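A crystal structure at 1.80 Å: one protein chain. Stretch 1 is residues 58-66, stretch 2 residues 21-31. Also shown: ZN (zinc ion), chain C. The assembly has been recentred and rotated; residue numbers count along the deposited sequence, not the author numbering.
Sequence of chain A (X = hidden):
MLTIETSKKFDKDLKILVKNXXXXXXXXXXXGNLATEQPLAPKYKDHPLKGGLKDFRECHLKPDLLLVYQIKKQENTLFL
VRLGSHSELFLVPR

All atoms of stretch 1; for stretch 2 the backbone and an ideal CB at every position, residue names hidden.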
# COMPACT_ATOMS: atom_id res chain seq x y z
N GLU A 58 -4.27 -5.23 -2.20
CA GLU A 58 -4.77 -4.54 -1.03
C GLU A 58 -4.11 -5.14 0.20
O GLU A 58 -4.25 -6.33 0.47
CB GLU A 58 -6.28 -4.71 -0.97
CG GLU A 58 -7.00 -3.72 -0.10
CD GLU A 58 -8.50 -3.94 -0.14
OE1 GLU A 58 -9.21 -3.12 -0.76
OE2 GLU A 58 -8.97 -4.95 0.44
N CYS A 59 -3.40 -4.30 0.94
CA CYS A 59 -2.73 -4.74 2.15
C CYS A 59 -3.36 -4.07 3.36
O CYS A 59 -3.61 -2.87 3.35
CB CYS A 59 -1.23 -4.41 2.11
SG CYS A 59 -0.36 -5.20 3.45
N HIS A 60 -3.61 -4.85 4.39
CA HIS A 60 -4.20 -4.34 5.62
C HIS A 60 -3.11 -3.93 6.61
O HIS A 60 -2.58 -4.77 7.33
CB HIS A 60 -5.14 -5.38 6.22
CG HIS A 60 -6.41 -5.55 5.46
ND1 HIS A 60 -7.64 -5.17 5.96
CD2 HIS A 60 -6.66 -6.04 4.22
CE1 HIS A 60 -8.58 -5.42 5.07
NE2 HIS A 60 -8.01 -5.95 4.00
N LEU A 61 -2.76 -2.64 6.62
CA LEU A 61 -1.79 -2.10 7.57
C LEU A 61 -2.40 -2.11 8.97
O LEU A 61 -1.72 -2.30 9.98
CB LEU A 61 -1.38 -0.68 7.17
CG LEU A 61 -0.17 -0.55 6.23
CD1 LEU A 61 -0.40 -1.38 4.99
CD2 LEU A 61 0.11 0.91 5.89
N LYS A 62 -3.70 -1.86 8.99
CA LYS A 62 -4.54 -2.09 10.14
C LYS A 62 -5.84 -2.61 9.55
O LYS A 62 -6.13 -2.35 8.39
CB LYS A 62 -4.76 -0.78 10.90
CG LYS A 62 -3.48 -0.13 11.42
CD LYS A 62 -3.76 1.20 12.13
CE LYS A 62 -2.48 2.00 12.34
NZ LYS A 62 -2.75 3.38 12.86
N PRO A 63 -6.62 -3.38 10.32
CA PRO A 63 -7.81 -4.01 9.72
C PRO A 63 -8.69 -3.05 8.89
O PRO A 63 -9.37 -3.52 7.98
CB PRO A 63 -8.56 -4.56 10.93
CG PRO A 63 -7.47 -4.86 11.92
CD PRO A 63 -6.46 -3.75 11.74
N ASP A 64 -8.66 -1.75 9.17
CA ASP A 64 -9.27 -0.77 8.27
C ASP A 64 -8.37 0.44 7.93
O ASP A 64 -8.84 1.57 7.88
CB ASP A 64 -10.66 -0.32 8.75
CG ASP A 64 -11.50 0.30 7.64
OD1 ASP A 64 -11.16 0.10 6.46
OD2 ASP A 64 -12.50 0.98 7.94
N LEU A 65 -7.08 0.18 7.72
CA LEU A 65 -6.18 1.11 7.04
C LEU A 65 -5.47 0.36 5.92
O LEU A 65 -4.54 -0.42 6.17
CB LEU A 65 -5.14 1.73 7.98
CG LEU A 65 -4.04 2.51 7.25
CD1 LEU A 65 -4.55 3.84 6.72
CD2 LEU A 65 -2.82 2.73 8.14
N LEU A 66 -5.92 0.60 4.70
CA LEU A 66 -5.50 -0.16 3.52
C LEU A 66 -4.40 0.53 2.71
O LEU A 66 -4.42 1.74 2.48
CB LEU A 66 -6.72 -0.41 2.63
CG LEU A 66 -7.98 -0.83 3.40
CD1 LEU A 66 -9.21 -0.94 2.48
CD2 LEU A 66 -7.73 -2.13 4.17
N UNK A 21 -1.58 11.30 13.31
CA UNK A 21 -0.80 10.47 14.22
C UNK A 21 -0.33 9.11 13.72
O UNK A 21 0.20 8.32 14.50
CB UNK A 21 -1.63 10.24 15.48
N UNK A 22 -0.52 8.85 12.43
CA UNK A 22 -0.07 7.60 11.81
C UNK A 22 1.44 7.35 11.99
O UNK A 22 2.26 8.27 11.88
CB UNK A 22 -0.41 7.62 10.32
N UNK A 23 1.82 6.11 12.27
CA UNK A 23 3.23 5.77 12.43
C UNK A 23 3.87 5.39 11.10
O UNK A 23 3.58 4.33 10.54
CB UNK A 23 3.39 4.62 13.43
N UNK A 24 4.75 6.23 10.58
CA UNK A 24 5.34 5.96 9.27
C UNK A 24 6.14 4.66 9.28
O UNK A 24 6.32 4.01 8.26
CB UNK A 24 6.24 7.12 8.84
N UNK A 25 6.61 4.27 10.45
CA UNK A 25 7.42 3.07 10.56
C UNK A 25 6.59 1.82 10.23
O UNK A 25 7.13 0.80 9.78
CB UNK A 25 8.02 2.96 11.97
N UNK A 26 5.28 1.92 10.43
CA UNK A 26 4.37 0.84 10.04
C UNK A 26 4.42 0.69 8.53
O UNK A 26 4.50 -0.41 8.01
CB UNK A 26 2.94 1.11 10.51
N UNK A 27 4.37 1.83 7.84
CA UNK A 27 4.43 1.87 6.38
C UNK A 27 5.77 1.38 5.83
O UNK A 27 5.79 0.56 4.91
CB UNK A 27 4.17 3.30 5.89
N UNK A 28 6.88 1.88 6.38
CA UNK A 28 8.21 1.49 5.92
C UNK A 28 8.39 -0.01 5.98
O UNK A 28 9.02 -0.60 5.11
CB UNK A 28 9.29 2.18 6.75
N UNK A 29 7.86 -0.62 7.03
CA UNK A 29 8.06 -2.04 7.28
C UNK A 29 7.29 -2.86 6.25
O UNK A 29 7.83 -3.81 5.68
CB UNK A 29 7.62 -2.41 8.70
N UNK A 30 6.04 -2.49 6.01
CA UNK A 30 5.21 -3.16 5.00
C UNK A 30 5.70 -2.92 3.56
O UNK A 30 5.81 -3.86 2.77
CB UNK A 30 3.76 -2.68 5.13
N UNK A 31 5.98 -1.67 3.21
CA UNK A 31 6.43 -1.35 1.85
C UNK A 31 7.79 -1.97 1.54
O UNK A 31 8.05 -2.39 0.41
CB UNK A 31 6.50 0.17 1.66
ZN ZN C . -8.94 -6.44 2.31

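Position 21 has a phi of 96° and a psi of 9°, and its ideal CB has nothing of stretch 1 within 5.5 Å. A positive phi by itself favours glycine, though asparagine or aspartate can also adopt it. The residue is G21.

At position 22 the backbone is extended and the CA-to-CB bond points toward stretch 1. The ideal CB lies 5.5 Å from K62 NZ, and the methyls of L61 and L65 lie further in, so a long apolar side chain, aromatic or aliphatic, could bridge the gap. The residue is F22, with chi1 in t. Its ring reaches the leucines, F22 CE1 standing 3.4 Å from L65 CD2 and F22 CZ 4.3 Å from L61 CD2, both obliquely. K62 NZ lies at the ring edge, near its plane, 4.4 Å from F22 CD1.

Position 23 immediately precedes the helix, and its CB points sideways with nothing of stretch 1 in reach. The first turn leaves amide hydrogens without backbone partners, so serine, threonine, aspartate or asparagine would suit as a cap. The residue is D23, whose OD1 accepts from the backbone N of the residue at 25 at 3.1 Å, while its side-chain end leads away from stretch 1.

Positions 24 and 25 are out of reach of stretch 1, which therefore sets no preference beyond compatibility with a helix. They are L24 and K25, the latter supplying the capped amide.

At position 26 the CB points toward stretch 1, 5.4 Å from L61 CD2. The neighbourhood mixes the L61 side chain and backbone with the aliphatic part of K62, so leucine, isoleucine or methionine would fit. The residue is L26, and its CD2 packs 4.3 Å from L61 CB, 3.7 Å from L61 O and 3.7 Å from K62 CE. The long lysine thus contributes its methylene chain to the apolar contact, although its CA-to-CB bond points sideways.

Position 27 points sideways, yet its ideal CB is 4.7 Å from L61 CD2; a branched aliphatic residue could touch that methyl. The residue is L27, whose CD1 comes within 4.1 Å of L61 CD2.

Positions 28 and 29 are out of reach, and the visible atoms allow many helix-compatible residues. They are Y28 and K29; the amine of K29 is hydrogen-bonded elsewhere in the structure.

Position 30, one helical turn after 26, again points toward stretch 1. Its ideal CB is already 4.4 Å from L61 CD1 and 5.1 Å from C59 SG, so a compact apolar side chain such as valine, alanine or isoleucine is the natural expectation. The residue is V30, with CG1 lying 3.7 Å from C59 SG and 4.0 Å from L61 CD1, so a single methyl meets both neighbours.

Position 31 is out of reach, leaving its identity open from this side; it is V31. No hydrogen bond crosses between the stretches: the contact rests largely on apolar packing, with L61 touching F22, L26, L27 and V30.

Stretch 2 (21-31) GFDLKLLYKVV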
# COMPACT_ATOMS: atom_id res chain seq x y z
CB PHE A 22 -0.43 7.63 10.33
CG PHE A 22 0.15 6.50 9.53
CD1 PHE A 22 -0.35 5.22 9.67
CD2 PHE A 22 1.18 6.73 8.63
CE1 PHE A 22 0.17 4.18 8.93
CE2 PHE A 22 1.70 5.70 7.89
CZ PHE A 22 1.20 4.42 8.03
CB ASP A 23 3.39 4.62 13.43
CG ASP A 23 4.83 4.44 13.88
OD1 ASP A 23 5.72 5.09 13.30
OD2 ASP A 23 5.07 3.65 14.82
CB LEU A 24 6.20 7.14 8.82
CG LEU A 24 5.36 8.34 8.38
CD1 LEU A 24 6.18 9.63 8.38
CD2 LEU A 24 4.74 8.09 7.02
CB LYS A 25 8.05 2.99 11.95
CG LYS A 25 9.00 4.17 12.25
CD LYS A 25 9.27 4.35 13.76
CE LYS A 25 9.81 5.76 14.06
NZ LYS A 25 9.77 6.12 15.51
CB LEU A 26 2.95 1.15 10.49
CG LEU A 26 1.80 0.23 10.05
CD1 LEU A 26 2.16 -1.24 10.19
CD2 LEU A 26 0.53 0.56 10.84
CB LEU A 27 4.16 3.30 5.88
CG LEU A 27 4.23 3.50 4.37
CD1 LEU A 27 3.06 2.82 3.69
CD2 LEU A 27 4.26 4.99 4.03
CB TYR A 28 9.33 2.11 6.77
CG TYR A 28 9.30 3.60 7.00
CD1 TYR A 28 8.88 4.48 6.01
CD2 TYR A 28 9.74 4.13 8.21
CE1 TYR A 28 8.86 5.86 6.24
CE2 TYR A 28 9.73 5.50 8.44
CZ TYR A 28 9.29 6.36 7.46
OH TYR A 28 9.29 7.71 7.70
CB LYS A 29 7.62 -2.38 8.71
CG LYS A 29 7.75 -3.85 9.07
CD LYS A 29 8.00 -4.02 10.57
CE LYS A 29 6.87 -3.44 11.41
NZ LYS A 29 5.77 -4.43 11.59
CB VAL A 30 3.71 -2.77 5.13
CG1 VAL A 30 2.87 -3.53 4.10
CG2 VAL A 30 3.20 -3.02 6.55
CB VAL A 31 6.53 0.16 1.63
CG1 VAL A 31 7.27 0.45 0.32
CG2 VAL A 31 5.14 0.78 1.62
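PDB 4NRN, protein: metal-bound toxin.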